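Fructokinase (Vibrio cholerae serotype O1, PDB 5EYN) catalyses the ATP-dependent phosphorylation of D-fructose, probably with a metal ion's help, as a PfkB (ribokinase-like) family carbohydrate kinase. Local coordinates at residues 68-73 with 96-101; 173-178 with 207-212; 270-275 with 289-294. One frame throughout, in Å; residues are numbered along the deposited sequence.

Contact 1. Residues 68-73 with 96-101; sequences GNDPFG and HRTSTV. With FRU (beta-D-fructofuranose), chain B.
D70 meets R97 and T98 as the N-cap of helix 71-82, tying the start of a helix of the main domain to the chain that enters strand 99-103. That strand belongs to the four-stranded sheet that serves as the lid in the ribokinase fold.

The polar core is the buried carboxylate of D70, gripped by four donors. D70 OD1 takes the backbone N of T98 on its syn side at 3.0 Å, a nearly straight bond (166°). D70 OD2 receives the T98 hydroxyl, OG1, through its syn lone pair at 2.7 Å, and the capping N-H of G73 reaches the same oxygen at 2.8 Å. Chi1 of D70 (46°) puts CG between the backbone N and the carbonyl carbon, on the side of T98. T98 suits its place because OG1 donates to D70 and accepts from G68 N at 2.8 Å.

The charged part is looser. R97 NH1 forms a salt bridge to the anti side of D70 OD1 at 3.3 Å, with the guanidinium and carboxylate planes almost perpendicular; a weak bond from NH1 to N69 O adds to it. The firmer partner of R97 is E178 of the second subunit. The arginine and the helix start would both be expected to keep D70 ionised.

Glycine suits position 68, where a CB would point at the other segment and collide with H96 O and T98 N. A water bridges H96 O to N69 N.

F72 supplies the non-polar surface, its CB against T98 CB and CG2; Y39 of the second subunit also covers it. The side chains of F72 and T100 cross at about a right angle; T100 OG1 lies in the ring plane at its edge, 3.4 Å from F72 CD2.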
loop_
_atom_site.group_PDB
_atom_site.type_symbol
_atom_site.label_atom_id
_atom_site.label_comp_id
_atom_site.label_asym_id
_atom_site.label_seq_id
_atom_site.Cartn_x
_atom_site.Cartn_y
_atom_site.Cartn_z
ATOM N N GLY A 68 -5.699 -10.217 -1.334
ATOM C CA GLY A 68 -5.637 -9.915 -2.742
ATOM C C GLY A 68 -4.774 -10.888 -3.510
ATOM O O GLY A 68 -3.904 -11.543 -2.940
ATOM N N ASN A 69 -5.033 -10.972 -4.809
ATOM C CA ASN A 69 -4.197 -11.717 -5.731
ATOM C C ASN A 69 -3.002 -10.853 -6.085
ATOM O O ASN A 69 -2.948 -10.238 -7.153
ATOM C CB ASN A 69 -4.992 -12.073 -6.980
ATOM C CG ASN A 69 -4.242 -13.002 -7.899
ATOM O OD1 ASN A 69 -3.165 -13.492 -7.564
ATOM N ND2 ASN A 69 -4.809 -13.254 -9.074
ATOM N N ASP A 70 -2.065 -10.789 -5.148
ATOM C CA ASP A 70 -0.893 -9.942 -5.268
ATOM C C ASP A 70 0.193 -10.552 -4.400
ATOM O O ASP A 70 -0.069 -11.489 -3.634
ATOM C CB ASP A 70 -1.207 -8.493 -4.853
ATOM C CG ASP A 70 -1.985 -8.404 -3.560
ATOM O OD1 ASP A 70 -3.087 -7.813 -3.572
ATOM O OD2 ASP A 70 -1.502 -8.906 -2.530
ATOM N N PRO A 71 1.425 -10.047 -4.531
ATOM C CA PRO A 71 2.516 -10.676 -3.783
ATOM C C PRO A 71 2.274 -10.653 -2.280
ATOM O O PRO A 71 2.644 -11.595 -1.600
ATOM C CB PRO A 71 3.735 -9.829 -4.180
ATOM C CG PRO A 71 3.422 -9.381 -5.558
ATOM C CD PRO A 71 1.932 -9.088 -5.532
ATOM N N PHE A 72 1.646 -9.607 -1.760
ATOM C CA PHE A 72 1.422 -9.529 -0.327
ATOM C C PHE A 72 0.411 -10.590 0.126
ATOM O O PHE A 72 0.570 -11.214 1.189
ATOM C CB PHE A 72 0.967 -8.138 0.092
ATOM C CG PHE A 72 2.074 -7.115 0.132
ATOM C CD1 PHE A 72 3.385 -7.435 -0.213
ATOM C CD2 PHE A 72 1.797 -5.832 0.541
ATOM C CE1 PHE A 72 4.376 -6.477 -0.157
ATOM C CE2 PHE A 72 2.784 -4.874 0.592
ATOM C CZ PHE A 72 4.073 -5.194 0.237
ATOM N N GLY A 73 -0.613 -10.825 -0.687
ATOM C CA GLY A 73 -1.593 -11.836 -0.353
ATOM C C GLY A 73 -0.981 -13.217 -0.377
ATOM O O GLY A 73 -1.268 -14.048 0.490
ATOM N N HIS A 96 -9.574 -6.784 -5.528
ATOM C CA HIS A 96 -9.069 -5.897 -4.495
ATOM C C HIS A 96 -7.737 -6.359 -3.920
ATOM O O HIS A 96 -7.431 -7.535 -3.905
ATOM C CB HIS A 96 -10.135 -5.754 -3.414
ATOM C CG HIS A 96 -11.424 -5.229 -3.946
ATOM N ND1 HIS A 96 -11.613 -3.893 -4.215
ATOM C CD2 HIS A 96 -12.572 -5.855 -4.297
ATOM C CE1 HIS A 96 -12.827 -3.717 -4.705
ATOM N NE2 HIS A 96 -13.433 -4.891 -4.755
ATOM N N ARG A 97 -6.962 -5.402 -3.436
ATOM C CA ARG A 97 -5.615 -5.624 -2.970
ATOM C C ARG A 97 -5.553 -5.978 -1.489
ATOM O O ARG A 97 -6.409 -5.611 -0.692
ATOM C CB ARG A 97 -4.802 -4.359 -3.236
ATOM C CG ARG A 97 -4.483 -4.167 -4.715
ATOM C CD ARG A 97 -3.221 -4.914 -5.037
ATOM N NE ARG A 97 -2.992 -5.041 -6.458
ATOM C CZ ARG A 97 -3.349 -6.085 -7.185
ATOM N NH1 ARG A 97 -3.978 -7.113 -6.631
ATOM N NH2 ARG A 97 -3.082 -6.095 -8.484
ATOM N N THR A 98 -4.505 -6.706 -1.134
ATOM C CA THR A 98 -4.194 -7.024 0.251
ATOM C C THR A 98 -3.900 -5.790 1.078
ATOM O O THR A 98 -3.198 -4.867 0.646
ATOM C CB THR A 98 -2.989 -7.954 0.308
ATOM O OG1 THR A 98 -3.263 -9.104 -0.486
ATOM C CG2 THR A 98 -2.662 -8.374 1.734
ATOM N N SER A 99 -4.456 -5.773 2.277
ATOM C CA SER A 99 -4.215 -4.685 3.199
ATOM C C SER A 99 -2.714 -4.485 3.437
ATOM O O SER A 99 -1.972 -5.439 3.673
ATOM C CB SER A 99 -4.906 -4.963 4.521
ATOM O OG SER A 99 -4.710 -3.883 5.410
ATOM N N THR A 100 -2.308 -3.226 3.392
ATOM C CA THR A 100 -0.930 -2.796 3.558
ATOM C C THR A 100 -0.922 -1.664 4.553
ATOM O O THR A 100 -1.556 -0.640 4.335
ATOM C CB THR A 100 -0.359 -2.322 2.224
ATOM O OG1 THR A 100 -0.459 -3.375 1.276
ATOM C CG2 THR A 100 1.097 -1.930 2.357
ATOM N N VAL A 101 -0.198 -1.860 5.652
ATOM C CA VAL A 101 -0.255 -0.948 6.765
ATOM C C VAL A 101 1.147 -0.439 7.065
ATOM O O VAL A 101 2.102 -1.211 7.152
ATOM C CB VAL A 101 -0.835 -1.660 7.994
ATOM C CG1 VAL A 101 -0.743 -0.792 9.231
ATOM C CG2 VAL A 101 -2.276 -2.064 7.733
HETATM C C1 FRU B . -4.925 -4.428 11.722
HETATM C C2 FRU B . -3.619 -4.225 12.477
HETATM C C3 FRU B . -2.359 -4.765 11.831
HETATM C C4 FRU B . -1.539 -5.286 12.964
HETATM C C5 FRU B . -2.590 -5.656 13.952
HETATM C C6 FRU B . -2.171 -5.499 15.393
HETATM O O1 FRU B . -5.268 -5.777 11.657
HETATM O O2 FRU B . -3.481 -2.849 12.662
HETATM O O3 FRU B . -1.782 -3.737 11.082
HETATM O O4 FRU B . -0.779 -6.401 12.643
HETATM O O5 FRU B . -3.744 -4.871 13.705
HETATM O O6 FRU B . -3.211 -5.844 16.273
HETATM O O HOH W 1 -6.996 -9.107 -6.034
#

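Contact 2. Residues 173-178 with 207-212; sequences PNLREE and LQFLTG. With CA (calcium ion), chain C; FRU (beta-D-fructofuranose), chain B; BEF (beryllium trifluoride ion), chain D.
The F209 ring meets L175 obliquely, F209 CD2 lying 3.7 Å from L175 CD1, while the R176 guanidinium is engaged at its edge. R176 NE points almost straight at fructose O2 (3.0 Å, 172°), and R176 NH2 bonds fructose O5 and, at 3.1 Å, beryllium trifluoride F3.

The contact itself is apolar. L175 and L210 come tip to tip, and P173 CG packs on L210 CD1 at 3.9 Å. Leucines and a proline suit this buried part, which joins the loop after strand 168-172 to the last turn of helix 204-211; V190 and F202 also cover it, and exposed F209 closes its outer side. The helix ends in a Schellman motif at G212, whose positive phi glycine adopts readily as the C-prime residue.

The other side of the loop carries the polar groups of N174 and R176. N174 OD1 binds the calcium ion at 2.3 Å, alongside four waters, and takes weak bonds from R176. N174 ND2 is held by D266, while R176 NH1 donates to L175 O.

The loop thus has apolar packing on one side and ligand-binding groups on the other, where arginine and calcium would offset negative charge on the phosphoryl group that beryllium trifluoride probably mimics.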
loop_
_atom_site.group_PDB
_atom_site.type_symbol
_atom_site.label_atom_id
_atom_site.label_comp_id
_atom_site.label_asym_id
_atom_site.label_seq_id
_atom_site.Cartn_x
_atom_site.Cartn_y
_atom_site.Cartn_z
ATOM N N PRO A 173 -12.478 -5.813 19.822
ATOM C CA PRO A 173 -12.750 -4.689 18.922
ATOM C C PRO A 173 -11.510 -4.254 18.124
ATOM O O PRO A 173 -11.603 -4.103 16.913
ATOM C CB PRO A 173 -13.291 -3.624 19.872
ATOM C CG PRO A 173 -14.061 -4.440 20.896
ATOM C CD PRO A 173 -13.226 -5.701 21.090
ATOM N N ASN A 174 -10.368 -4.070 18.764
ATOM C CA ASN A 174 -9.154 -3.788 18.018
ATOM C C ASN A 174 -9.409 -2.639 17.043
ATOM O O ASN A 174 -9.256 -2.755 15.825
ATOM C CB ASN A 174 -8.688 -5.038 17.267
ATOM C CG ASN A 174 -7.265 -5.373 17.530
ATOM O OD1 ASN A 174 -6.486 -4.536 18.003
ATOM N ND2 ASN A 174 -6.919 -6.622 17.280
ATOM N N LEU A 175 -9.806 -1.517 17.606
ATOM C CA LEU A 175 -10.334 -0.434 16.808
ATOM C C LEU A 175 -9.316 0.214 15.909
ATOM O O LEU A 175 -8.221 0.556 16.345
ATOM C CB LEU A 175 -10.946 0.632 17.701
ATOM C CG LEU A 175 -12.060 0.153 18.620
ATOM C CD1 LEU A 175 -12.558 1.324 19.472
ATOM C CD2 LEU A 175 -13.200 -0.502 17.835
ATOM N N ARG A 176 -9.699 0.388 14.651
ATOM C CA ARG A 176 -8.914 1.093 13.655
ATOM C C ARG A 176 -9.892 1.953 12.854
ATOM O O ARG A 176 -10.388 1.550 11.794
ATOM C CB ARG A 176 -8.180 0.103 12.743
ATOM C CG ARG A 176 -7.340 -0.954 13.475
ATOM C CD ARG A 176 -6.072 -0.399 14.103
ATOM N NE ARG A 176 -5.289 -1.519 14.594
ATOM C CZ ARG A 176 -5.398 -2.052 15.801
ATOM N NH1 ARG A 176 -6.190 -1.538 16.720
ATOM N NH2 ARG A 176 -4.668 -3.111 16.106
ATOM N N GLU A 177 -10.192 3.132 13.382
ATOM C CA GLU A 177 -11.307 3.931 12.868
ATOM C C GLU A 177 -11.157 4.269 11.401
ATOM O O GLU A 177 -12.151 4.322 10.686
ATOM C CB GLU A 177 -11.446 5.235 13.666
ATOM C CG GLU A 177 -12.659 6.076 13.302
ATOM C CD GLU A 177 -12.729 7.331 14.143
ATOM O OE1 GLU A 177 -11.830 8.189 14.009
ATOM O OE2 GLU A 177 -13.664 7.444 14.957
ATOM N N GLU A 178 -9.931 4.514 10.936
ATOM C CA GLU A 178 -9.780 5.024 9.575
ATOM C C GLU A 178 -10.206 4.022 8.508
ATOM O O GLU A 178 -10.436 4.393 7.361
ATOM C CB GLU A 178 -8.357 5.490 9.292
ATOM C CG GLU A 178 -7.389 4.347 8.979
ATOM C CD GLU A 178 -6.216 4.824 8.118
ATOM O OE1 GLU A 178 -6.400 5.283 6.949
ATOM O OE2 GLU A 178 -5.105 4.766 8.617
ATOM N N LEU A 207 -12.311 0.221 25.816
ATOM C CA LEU A 207 -13.500 0.063 26.640
ATOM C C LEU A 207 -14.083 1.425 26.929
ATOM O O LEU A 207 -15.285 1.637 26.787
ATOM C CB LEU A 207 -13.164 -0.647 27.946
ATOM C CG LEU A 207 -14.309 -0.707 28.952
ATOM C CD1 LEU A 207 -15.482 -1.461 28.364
ATOM C CD2 LEU A 207 -13.856 -1.351 30.249
ATOM N N GLN A 208 -13.230 2.366 27.314
ATOM C CA GLN A 208 -13.709 3.706 27.638
ATOM C C GLN A 208 -14.278 4.419 26.419
ATOM O O GLN A 208 -15.308 5.072 26.507
ATOM C CB GLN A 208 -12.603 4.535 28.298
ATOM C CG GLN A 208 -12.273 4.010 29.679
ATOM C CD GLN A 208 -11.252 4.836 30.430
ATOM O OE1 GLN A 208 -11.001 6.003 30.112
ATOM N NE2 GLN A 208 -10.660 4.230 31.449
ATOM N N PHE A 209 -13.614 4.278 25.281
ATOM C CA PHE A 209 -14.078 4.908 24.049
ATOM C C PHE A 209 -15.448 4.369 23.657
ATOM O O PHE A 209 -16.352 5.121 23.336
ATOM C CB PHE A 209 -13.081 4.657 22.919
ATOM C CG PHE A 209 -13.500 5.241 21.608
ATOM C CD1 PHE A 209 -13.250 6.574 21.318
ATOM C CD2 PHE A 209 -14.147 4.467 20.664
ATOM C CE1 PHE A 209 -13.632 7.115 20.118
ATOM C CE2 PHE A 209 -14.528 5.012 19.448
ATOM C CZ PHE A 209 -14.274 6.333 19.182
ATOM N N LEU A 210 -15.603 3.056 23.696
ATOM C CA LEU A 210 -16.832 2.441 23.206
ATOM C C LEU A 210 -18.018 2.678 24.119
ATOM O O LEU A 210 -19.154 2.613 23.673
ATOM C CB LEU A 210 -16.626 0.943 23.017
ATOM C CG LEU A 210 -15.758 0.583 21.818
ATOM C CD1 LEU A 210 -15.325 -0.872 21.894
ATOM C CD2 LEU A 210 -16.475 0.859 20.493
ATOM N N THR A 211 -17.749 2.944 25.390
ATOM C CA THR A 211 -18.799 3.202 26.365
ATOM C C THR A 211 -18.930 4.682 26.725
ATOM O O THR A 211 -19.846 5.058 27.449
ATOM C CB THR A 211 -18.560 2.406 27.657
ATOM O OG1 THR A 211 -17.283 2.756 28.206
ATOM C CG2 THR A 211 -18.639 0.912 27.378
ATOM N N GLY A 212 -18.022 5.522 26.235
ATOM C CA GLY A 212 -18.075 6.945 26.530
ATOM C C GLY A 212 -17.818 7.261 27.994
ATOM O O GLY A 212 -18.378 8.210 28.550
HETATM CA CA CA C . -5.381 -4.415 20.037
HETATM C C1 FRU B . -4.925 -4.428 11.722
HETATM C C2 FRU B . -3.619 -4.225 12.477
HETATM C C3 FRU B . -2.359 -4.765 11.831
HETATM C C4 FRU B . -1.539 -5.286 12.964
HETATM C C5 FRU B . -2.590 -5.656 13.952
HETATM C C6 FRU B . -2.171 -5.499 15.393
HETATM O O1 FRU B . -5.268 -5.777 11.657
HETATM O O2 FRU B . -3.481 -2.849 12.662
HETATM O O3 FRU B . -1.782 -3.737 11.082
HETATM O O4 FRU B . -0.779 -6.401 12.643
HETATM O O5 FRU B . -3.744 -4.871 13.705
HETATM O O6 FRU B . -3.211 -5.844 16.273
HETATM BE BE BEF D . -2.386 -4.835 19.411
HETATM F F1 BEF D . -1.120 -4.065 18.987
HETATM F F2 BEF D . -2.409 -6.313 18.916
HETATM F F3 BEF D . -3.622 -4.273 18.739
HETATM O O HOH W 2 -6.098 -2.116 19.709
HETATM O O HOH W 3 -3.966 -4.084 21.980
HETATM O O HOH W 4 -7.507 -4.629 21.371
HETATM O O HOH W 5 -5.467 -6.776 20.201
#

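Contact 3. Residues 270-275 with 289-294; sequences GGLLYR and LDAVKW
R275 lies across the face of W294, and this pair dominates the meeting of helices 264-278 and 285-302, which run roughly antiparallel (144°) in the main domain of the ribokinase-like fold.

The tight part is the buried side. The axes approach to 7.4 Å, which small residues permit: at G271 a bare CA faces the backbone of W294, and A291 CB wedges between R275 CB and L272 CD1, the latter 3.7 Å away. L272 CD1 also touches V292 CG2, the two side chains lying side by side and pointing the same way. At the other end Y274 CE2 meets W294 CZ3 at 3.5 Å; the two rings are slid apart, so they touch through these atoms with little overlap. Beyond them, Y319 meets W294 edge-to-face and L318 of helix 315-322 packs on the indole.

Toward the partly exposed side the contact rests on one arginine and one aspartate. The R275 chain is bent at chi2 (-65°) and chi3; the first bend puts CD over the centre of the six-membered ring of W294, 3.4 Å from its centroid. The guanidinium beyond lies flat on the indole, its plane only 4° from that of the ring and its CZ displaced from the ring centre, an off-centre cation-pi contact. R275 NE (2.9 Å) and R275 NH2 (2.8 Å) both donate to D290 OD2, a side-on salt bridge within the guanidinium plane. NE meets this oxygen nearly in line with its C-O bond, while NH2 comes from above the carboxylate plane.

Arginine suits the place because its methylenes and its flat cation can both lie on tryptophan. With D290 fixing the guanidinium at its edge while the indole covers a face, the charge is probably well balanced at the partly exposed margin of the contact.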
loop_
_atom_site.group_PDB
_atom_site.type_symbol
_atom_site.label_atom_id
_atom_site.label_comp_id
_atom_site.label_asym_id
_atom_site.label_seq_id
_atom_site.Cartn_x
_atom_site.Cartn_y
_atom_site.Cartn_z
ATOM N N GLY A 270 -4.329 -14.769 21.554
ATOM C CA GLY A 270 -3.900 -16.098 21.153
ATOM C C GLY A 270 -3.637 -17.035 22.314
ATOM O O GLY A 270 -4.074 -18.186 22.306
ATOM N N GLY A 271 -2.938 -16.548 23.334
ATOM C CA GLY A 271 -2.716 -17.375 24.507
ATOM C C GLY A 271 -4.006 -17.702 25.236
ATOM O O GLY A 271 -4.232 -18.846 25.657
ATOM N N LEU A 272 -4.856 -16.692 25.390
ATOM C CA LEU A 272 -6.150 -16.858 26.027
ATOM C C LEU A 272 -6.960 -17.924 25.319
ATOM O O LEU A 272 -7.427 -18.893 25.936
ATOM C CB LEU A 272 -6.905 -15.540 25.987
ATOM C CG LEU A 272 -8.307 -15.548 26.590
ATOM C CD1 LEU A 272 -8.254 -15.784 28.079
ATOM C CD2 LEU A 272 -9.006 -14.238 26.294
ATOM N N LEU A 273 -7.150 -17.752 24.016
ATOM C CA LEU A 273 -8.020 -18.657 23.266
ATOM C C LEU A 273 -7.405 -20.029 23.101
ATOM O O LEU A 273 -8.117 -21.015 23.104
ATOM C CB LEU A 273 -8.404 -18.101 21.885
ATOM C CG LEU A 273 -9.184 -16.798 21.891
ATOM C CD1 LEU A 273 -9.539 -16.391 20.465
ATOM C CD2 LEU A 273 -10.457 -16.922 22.727
ATOM N N TYR A 274 -6.080 -20.113 22.991
ATOM C CA TYR A 274 -5.451 -21.424 22.971
ATOM C C TYR A 274 -5.877 -22.189 24.230
ATOM O O TYR A 274 -6.348 -23.324 24.149
ATOM C CB TYR A 274 -3.924 -21.342 22.897
ATOM C CG TYR A 274 -3.317 -22.699 23.175
ATOM C CD1 TYR A 274 -3.469 -23.741 22.266
ATOM C CD2 TYR A 274 -2.681 -22.968 24.375
ATOM C CE1 TYR A 274 -2.969 -25.007 22.529
ATOM C CE2 TYR A 274 -2.179 -24.222 24.636
ATOM C CZ TYR A 274 -2.335 -25.235 23.708
ATOM O OH TYR A 274 -1.841 -26.494 23.953
ATOM N N ARG A 275 -5.701 -21.577 25.399
ATOM C CA ARG A 275 -6.021 -22.278 26.639
ATOM C C ARG A 275 -7.531 -22.554 26.799
ATOM O O ARG A 275 -7.923 -23.621 27.266
ATOM C CB ARG A 275 -5.440 -21.534 27.844
ATOM C CG ARG A 275 -3.914 -21.591 27.911
ATOM C CD ARG A 275 -3.386 -22.996 28.128
ATOM N NE ARG A 275 -3.423 -23.378 29.534
ATOM C CZ ARG A 275 -3.107 -24.583 29.993
ATOM N NH1 ARG A 275 -2.767 -25.557 29.160
ATOM N NH2 ARG A 275 -3.151 -24.817 31.292
ATOM N N LEU A 289 -8.598 -18.048 34.644
ATOM C CA LEU A 289 -7.498 -17.284 35.226
ATOM C C LEU A 289 -6.147 -17.792 34.733
ATOM O O LEU A 289 -5.230 -17.006 34.496
ATOM C CB LEU A 289 -7.566 -17.324 36.748
ATOM C CG LEU A 289 -8.765 -16.600 37.363
ATOM C CD1 LEU A 289 -8.803 -16.891 38.847
ATOM C CD2 LEU A 289 -8.704 -15.102 37.122
ATOM N N ASP A 290 -6.021 -19.106 34.585
ATOM C CA ASP A 290 -4.816 -19.690 33.994
ATOM C C ASP A 290 -4.646 -19.255 32.531
ATOM O O ASP A 290 -3.530 -18.968 32.083
ATOM C CB ASP A 290 -4.885 -21.220 34.091
ATOM C CG ASP A 290 -3.764 -21.899 33.340
ATOM O OD1 ASP A 290 -2.680 -22.051 33.925
ATOM O OD2 ASP A 290 -3.954 -22.281 32.170
ATOM N N ALA A 291 -5.742 -19.200 31.781
ATOM C CA ALA A 291 -5.667 -18.775 30.382
ATOM C C ALA A 291 -5.180 -17.339 30.274
ATOM O O ALA A 291 -4.414 -17.015 29.369
ATOM C CB ALA A 291 -7.012 -18.929 29.690
ATOM N N VAL A 292 -5.588 -16.498 31.220
ATOM C CA VAL A 292 -5.148 -15.103 31.251
ATOM C C VAL A 292 -3.676 -15.003 31.664
ATOM O O VAL A 292 -2.953 -14.139 31.177
ATOM C CB VAL A 292 -6.048 -14.246 32.162
ATOM C CG1 VAL A 292 -5.529 -12.826 32.307
ATOM C CG2 VAL A 292 -7.452 -14.201 31.592
ATOM N N LYS A 293 -3.219 -15.894 32.529
ATOM C CA LYS A 293 -1.804 -15.925 32.856
ATOM C C LYS A 293 -0.981 -16.227 31.602
ATOM O O LYS A 293 0.035 -15.584 31.342
ATOM C CB LYS A 293 -1.552 -16.979 33.940
ATOM C CG LYS A 293 -0.102 -17.203 34.307
ATOM C CD LYS A 293 0.036 -18.236 35.446
ATOM C CE LYS A 293 1.489 -18.392 35.896
ATOM N NZ LYS A 293 1.611 -19.342 37.032
ATOM N N TRP A 294 -1.418 -17.207 30.823
ATOM C CA TRP A 294 -0.779 -17.490 29.542
ATOM C C TRP A 294 -0.854 -16.277 28.625
ATOM O O TRP A 294 0.126 -15.922 27.970
ATOM C CB TRP A 294 -1.447 -18.680 28.853
ATOM C CG TRP A 294 -0.992 -20.033 29.345
ATOM C CD1 TRP A 294 -0.928 -20.468 30.645
ATOM C CD2 TRP A 294 -0.533 -21.122 28.539
ATOM N NE1 TRP A 294 -0.458 -21.760 30.689
ATOM C CE2 TRP A 294 -0.207 -22.183 29.410
ATOM C CE3 TRP A 294 -0.376 -21.307 27.164
ATOM C CZ2 TRP A 294 0.271 -23.403 28.946
ATOM C CZ3 TRP A 294 0.107 -22.511 26.705
ATOM C CH2 TRP A 294 0.419 -23.547 27.593
#

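Contacts 1 and 2 both reach the fructose, from different sides: V101 of 96-101 touches it from the lid, its CG1 3.6 Å from fructose O3, while R176 of 173-178 bonds it from the main domain. Their centres lie 26 Å apart, and within one chain they do not touch, the nearest atoms being about 7 Å apart. Across the dimer they do meet, since R97 pairs with E178 of the other subunit. Contact 3, about 31 Å from contact 1 centre to centre and beyond the chain's middle, lies on the nucleotide side: the V292 side chain is about 7 Å from ADP. N174 and R176 of contact 2 contribute to the site between sugar and nucleotide, where calcium and beryllium trifluoride lie.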